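Local coordinates for cell wall binding protein cwp8 (Peptoclostridium difficile, PDB 5J6Q), which probably anchors itself to the bacterial cell wall through its CWB2 modules, as a surface protein associated with the S-layer, at residues A[40-45]-A[74-79]; A[87-92]-A[170-175]. One frame throughout, in Å; residues are numbered along the deposited sequence.

Overall arrangement
Both contacts are places where two antiparallel strands end their pairing, yet they belong to different sheets. Contact 1 lies between inner strands 41-45 and 68-75 of the five-stranded mixed sheet; contact 2 joins outermost strand 88-90 to 165-171 in a three-stranded antiparallel sheet. Their centres are about 14 Å apart, on the same side of the chain's centre. Both are partly buried, but contact 2 includes an exposed touching residue, Asp171. Contact 1 combines a Tyr41-Val40-His78 cluster with a water-bridged Asp42-Gln74 side, whereas contact 2 combines the polar group Ser170-Lys89-Glu91 with apolar Ile172. The two meet directly: Gln74 reaches the backbone of Lys175, Gln79 that of Tyr88, and Gly77 packs on Ile172.

Contact 1 of 2, residues A[40-45]-A[74-79]; sequences VYDIKV and QDKGHQ
Tyr41 and Asp42 pair with Asp75 and Gln74 as antiparallel neighbours in a mixed beta sheet, an example of how a strand pair changes character where it frays into a turn. Asp42 and Gln74 form the hydrogen-bonded pair, each N-H reaching the other's carbonyl O at 2.9 Å. Past the non-hydrogen-bonded pair Tyr41-Asp75, Lys76 N donates to Val40 O almost straight (172°). The Lys76 side chain reaches from Val40 toward Asp42: CB and CG lie against Val40 O, CG at 3.5 Å, CD lies a little farther from that oxygen, CE packs 3.7 Å from Asp42 CB, and NZ finally bonds to Arg39 O. On the face carrying Tyr41 and Asp75, CE2 of the phenol ring rests 3.5 Å from Asp75 CB, with ring and carboxylate planes 70° apart. Asp75 OD2 has a salt bridge to Lys175. Val40 CG2 sits over the centre of one face of the Tyr41 ring and also makes a CH-pi contact with the His78 ring, 3.7 Å from its centroid. On the other face, the Asp42 carboxylate is paired with Lys44 through a long, weak salt bridge. Gln74 NE2 bonds to Lys175 O, and a water donates to Gln74 OE1 at 2.9 Å and, weakly, to Asp42 OD2.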
# COMPACT_ATOMS: atom_id res chain seq x y z
N VAL A 40 -23.84 -27.59 -25.62
CA VAL A 40 -23.45 -28.34 -24.44
C VAL A 40 -23.11 -27.36 -23.31
O VAL A 40 -23.11 -27.79 -22.16
CB VAL A 40 -22.31 -29.35 -24.64
CG1 VAL A 40 -22.46 -30.47 -25.69
CG2 VAL A 40 -20.95 -29.10 -24.03
N TYR A 41 -22.82 -26.09 -23.60
CA TYR A 41 -22.60 -25.16 -22.51
C TYR A 41 -23.80 -24.29 -22.39
O TYR A 41 -24.37 -23.85 -23.41
CB TYR A 41 -21.34 -24.31 -22.69
CG TYR A 41 -20.12 -25.21 -22.63
CD1 TYR A 41 -19.39 -25.49 -23.77
CD2 TYR A 41 -19.73 -25.80 -21.43
CE1 TYR A 41 -18.28 -26.34 -23.73
CE2 TYR A 41 -18.63 -26.66 -21.37
CZ TYR A 41 -17.92 -26.93 -22.52
OH TYR A 41 -16.84 -27.78 -22.45
N ASP A 42 -24.24 -24.09 -21.13
CA ASP A 42 -25.36 -23.25 -20.84
C ASP A 42 -24.67 -21.90 -20.47
O ASP A 42 -23.97 -21.76 -19.45
CB ASP A 42 -26.19 -23.88 -19.67
CG ASP A 42 -27.27 -22.93 -19.22
OD1 ASP A 42 -27.41 -21.89 -19.85
OD2 ASP A 42 -27.98 -23.23 -18.20
N ILE A 43 -24.85 -20.90 -21.33
CA ILE A 43 -24.15 -19.68 -21.08
C ILE A 43 -25.09 -18.45 -20.97
O ILE A 43 -25.93 -18.25 -21.81
CB ILE A 43 -23.21 -19.43 -22.18
CG1 ILE A 43 -22.30 -20.70 -22.39
CG2 ILE A 43 -22.44 -18.18 -21.91
CD1 ILE A 43 -21.03 -20.38 -23.22
N LYS A 44 -24.87 -17.64 -19.94
CA LYS A 44 -25.74 -16.51 -19.72
C LYS A 44 -24.98 -15.31 -19.35
O LYS A 44 -23.85 -15.37 -18.91
CB LYS A 44 -26.71 -16.84 -18.57
CG LYS A 44 -27.66 -17.91 -18.93
CD LYS A 44 -27.97 -18.73 -17.72
CE LYS A 44 -29.43 -18.93 -17.55
NZ LYS A 44 -29.72 -20.33 -17.78
N VAL A 45 -25.65 -14.16 -19.54
CA VAL A 45 -25.15 -12.85 -19.23
C VAL A 45 -26.23 -12.24 -18.23
O VAL A 45 -27.27 -11.91 -18.73
CB VAL A 45 -25.07 -12.05 -20.54
CG1 VAL A 45 -24.73 -10.59 -20.21
CG2 VAL A 45 -23.97 -12.69 -21.46
N GLN A 74 -21.92 -22.95 -17.80
CA GLN A 74 -22.04 -24.21 -17.09
C GLN A 74 -22.18 -25.41 -18.04
O GLN A 74 -23.09 -25.48 -18.87
CB GLN A 74 -23.20 -24.20 -16.13
CG GLN A 74 -23.36 -25.56 -15.44
CD GLN A 74 -24.47 -25.52 -14.41
OE1 GLN A 74 -25.40 -24.71 -14.49
NE2 GLN A 74 -24.45 -26.48 -13.47
N ASP A 75 -21.26 -26.36 -17.91
CA ASP A 75 -21.32 -27.53 -18.76
C ASP A 75 -22.51 -28.39 -18.36
O ASP A 75 -22.67 -28.69 -17.17
CB ASP A 75 -20.01 -28.26 -18.59
CG ASP A 75 -19.87 -29.56 -19.34
OD1 ASP A 75 -20.88 -30.06 -19.86
OD2 ASP A 75 -18.77 -30.06 -19.40
N LYS A 76 -23.35 -28.76 -19.30
CA LYS A 76 -24.52 -29.58 -18.94
C LYS A 76 -24.15 -31.09 -18.84
O LYS A 76 -25.04 -31.91 -18.69
CB LYS A 76 -25.62 -29.43 -19.99
CG LYS A 76 -26.03 -27.95 -20.26
CD LYS A 76 -27.17 -27.96 -21.31
CE LYS A 76 -27.55 -26.58 -21.83
NZ LYS A 76 -27.93 -26.67 -23.25
N GLY A 77 -22.83 -31.41 -18.91
CA GLY A 77 -22.34 -32.76 -18.87
C GLY A 77 -22.27 -33.39 -20.25
O GLY A 77 -23.28 -33.75 -20.85
N HIS A 78 -21.07 -33.54 -20.75
CA HIS A 78 -20.91 -34.15 -22.06
C HIS A 78 -19.68 -35.03 -22.10
O HIS A 78 -18.78 -34.90 -21.26
CB HIS A 78 -20.73 -33.05 -23.15
CG HIS A 78 -19.53 -32.20 -22.88
ND1 HIS A 78 -18.43 -32.19 -23.70
CD2 HIS A 78 -19.25 -31.36 -21.85
CE1 HIS A 78 -17.52 -31.38 -23.18
NE2 HIS A 78 -17.98 -30.87 -22.06
N GLN A 79 -19.65 -35.93 -23.08
CA GLN A 79 -18.42 -36.71 -23.28
C GLN A 79 -18.29 -37.11 -24.76
O GLN A 79 -19.24 -36.96 -25.52
CB GLN A 79 -18.41 -37.96 -22.39
CG GLN A 79 -18.93 -39.20 -23.09
CD GLN A 79 -18.77 -40.39 -22.17
OE1 GLN A 79 -17.66 -40.79 -21.83
NE2 GLN A 79 -19.88 -40.94 -21.70
O HOH W 1 -26.36 -22.38 -15.97

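Contact 2 of 2, residues A[87-92]-A[170-175]; sequences DYKIEN and SDIDSK
Lys89 and Ser170 form a hydrogen-bonded antiparallel pair, Lys89 N reaching Ser170 O at 2.8 Å and Ser170 N returning to Lys89 O at 2.9 Å, while Tyr88 and Asp171 make the adjoining non-hydrogen-bonded pair. Beyond it, Ile172 N gives a longer bond of 3.2 Å to Asp87 O. The Ser170 hydroxyl sits among several groups of segment 87-92: with chi1 at 71°, OG lies between backbone N and carbonyl carbon, 3.1 Å from Lys89 O and 3.2 Å from Glu91 OE2. The Lys89 chain passes close to the same hydroxyl. Its CG and CE both approach Ser170 OG, CE at 3.2 Å, before the bend at chi4 (-148°) turns NZ to Glu91 OE1, a salt bridge of 3.4 Å. NZ also donates to a water that accepts from Asp173 N as well, a bridge between the two segments. The strand pair belongs to a three-stranded antiparallel sheet, with 88-90 outermost and 165-171 in the middle; the Tyr88 ring meets that of Tyr169, planes at about 80°. Ile172 packs on the backbone of Tyr88, CD1 against its carbonyl and CG1 beside Lys89 CB; the Tyr88 oxygen also accepts from Gln79 NE2. Asp87 is held from outside, OD1 by Lys31 N and OD2 by Ala32 N. Its carbonyl O lies only 3.0 Å from Asp171 OD1, two acceptors in close approach with no hydrogen bond between them.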
# COMPACT_ATOMS: atom_id res chain seq x y z
N ASP A 87 -24.66 -36.56 -24.62
CA ASP A 87 -25.18 -36.13 -23.32
C ASP A 87 -25.21 -37.35 -22.32
O ASP A 87 -25.70 -37.19 -21.20
CB ASP A 87 -26.62 -35.67 -23.51
CG ASP A 87 -27.49 -36.83 -23.97
OD1 ASP A 87 -26.93 -37.79 -24.59
OD2 ASP A 87 -28.71 -36.81 -23.73
N TYR A 88 -24.70 -38.52 -22.73
CA TYR A 88 -24.91 -39.68 -21.86
C TYR A 88 -23.72 -40.46 -21.48
O TYR A 88 -22.64 -40.37 -22.07
CB TYR A 88 -25.96 -40.63 -22.51
CG TYR A 88 -25.46 -41.36 -23.75
CD1 TYR A 88 -24.91 -42.63 -23.66
CD2 TYR A 88 -25.56 -40.78 -25.00
CE1 TYR A 88 -24.45 -43.30 -24.79
CE2 TYR A 88 -25.10 -41.44 -26.14
CZ TYR A 88 -24.55 -42.70 -26.03
OH TYR A 88 -24.09 -43.33 -27.16
N LYS A 89 -23.93 -41.26 -20.42
CA LYS A 89 -22.88 -42.15 -19.93
C LYS A 89 -23.47 -43.54 -19.64
O LYS A 89 -24.63 -43.69 -19.23
CB LYS A 89 -22.22 -41.57 -18.68
CG LYS A 89 -23.23 -41.22 -17.59
CD LYS A 89 -22.55 -41.12 -16.22
CE LYS A 89 -23.61 -41.15 -15.13
NZ LYS A 89 -23.21 -40.34 -13.95
N ILE A 90 -22.68 -44.57 -19.88
CA ILE A 90 -23.16 -45.92 -19.66
C ILE A 90 -22.80 -46.35 -18.26
O ILE A 90 -21.62 -46.39 -17.90
CB ILE A 90 -22.58 -46.88 -20.72
CG1 ILE A 90 -23.16 -46.54 -22.10
CG2 ILE A 90 -22.92 -48.33 -20.35
CD1 ILE A 90 -22.51 -47.32 -23.24
N GLU A 91 -23.83 -46.64 -17.44
CA GLU A 91 -23.56 -47.09 -16.08
C GLU A 91 -23.83 -48.59 -15.91
O GLU A 91 -24.83 -49.12 -16.41
CB GLU A 91 -24.38 -46.27 -15.08
CG GLU A 91 -23.68 -44.96 -14.77
CD GLU A 91 -24.41 -44.14 -13.73
OE1 GLU A 91 -23.71 -43.50 -12.90
OE2 GLU A 91 -25.66 -44.12 -13.75
N ASN A 92 -22.95 -49.27 -15.18
CA ASN A 92 -23.07 -50.71 -14.95
C ASN A 92 -23.35 -51.09 -13.50
O ASN A 92 -22.88 -50.44 -12.57
CB ASN A 92 -21.80 -51.40 -15.43
CG ASN A 92 -21.64 -51.23 -16.91
OD1 ASN A 92 -22.63 -50.99 -17.58
ND2 ASN A 92 -20.47 -51.32 -17.50
N SER A 170 -27.48 -43.34 -19.14
CA SER A 170 -27.87 -42.31 -18.17
C SER A 170 -27.31 -40.91 -18.49
O SER A 170 -26.41 -40.76 -19.33
CB SER A 170 -27.45 -42.75 -16.77
OG SER A 170 -26.04 -42.70 -16.62
N ASP A 171 -27.83 -39.91 -17.80
CA ASP A 171 -27.42 -38.54 -18.01
C ASP A 171 -26.12 -38.17 -17.33
O ASP A 171 -25.82 -38.61 -16.23
CB ASP A 171 -28.50 -37.58 -17.51
CG ASP A 171 -28.44 -36.22 -18.20
OD1 ASP A 171 -27.72 -36.10 -19.23
OD2 ASP A 171 -29.10 -35.27 -17.71
N ILE A 172 -25.33 -37.39 -18.01
CA ILE A 172 -24.10 -36.89 -17.44
C ILE A 172 -24.52 -35.61 -16.77
O ILE A 172 -24.79 -34.64 -17.47
CB ILE A 172 -23.04 -36.64 -18.53
CG1 ILE A 172 -22.77 -37.93 -19.30
CG2 ILE A 172 -21.79 -36.09 -17.91
CD1 ILE A 172 -21.83 -37.66 -20.46
N ASP A 173 -24.60 -35.59 -15.42
CA ASP A 173 -25.07 -34.40 -14.68
C ASP A 173 -24.33 -33.11 -15.00
O ASP A 173 -23.15 -33.14 -15.32
CB ASP A 173 -24.96 -34.63 -13.17
CG ASP A 173 -25.77 -35.81 -12.66
OD1 ASP A 173 -26.89 -36.04 -13.18
OD2 ASP A 173 -25.28 -36.49 -11.74
N SER A 174 -25.01 -31.96 -14.90
CA SER A 174 -24.35 -30.70 -15.16
C SER A 174 -23.17 -30.58 -14.22
O SER A 174 -23.18 -31.11 -13.12
CB SER A 174 -25.31 -29.52 -15.00
OG SER A 174 -25.69 -29.27 -13.65
N LYS A 175 -22.14 -29.93 -14.67
CA LYS A 175 -20.95 -29.72 -13.89
C LYS A 175 -21.14 -28.42 -13.16
O LYS A 175 -22.30 -28.02 -12.94
CB LYS A 175 -19.70 -29.70 -14.78
CG LYS A 175 -19.40 -31.08 -15.37
CD LYS A 175 -18.22 -31.07 -16.34
CE LYS A 175 -18.24 -32.29 -17.24
NZ LYS A 175 -17.09 -32.31 -18.20
O HOH W 2 -23.00 -37.86 -14.10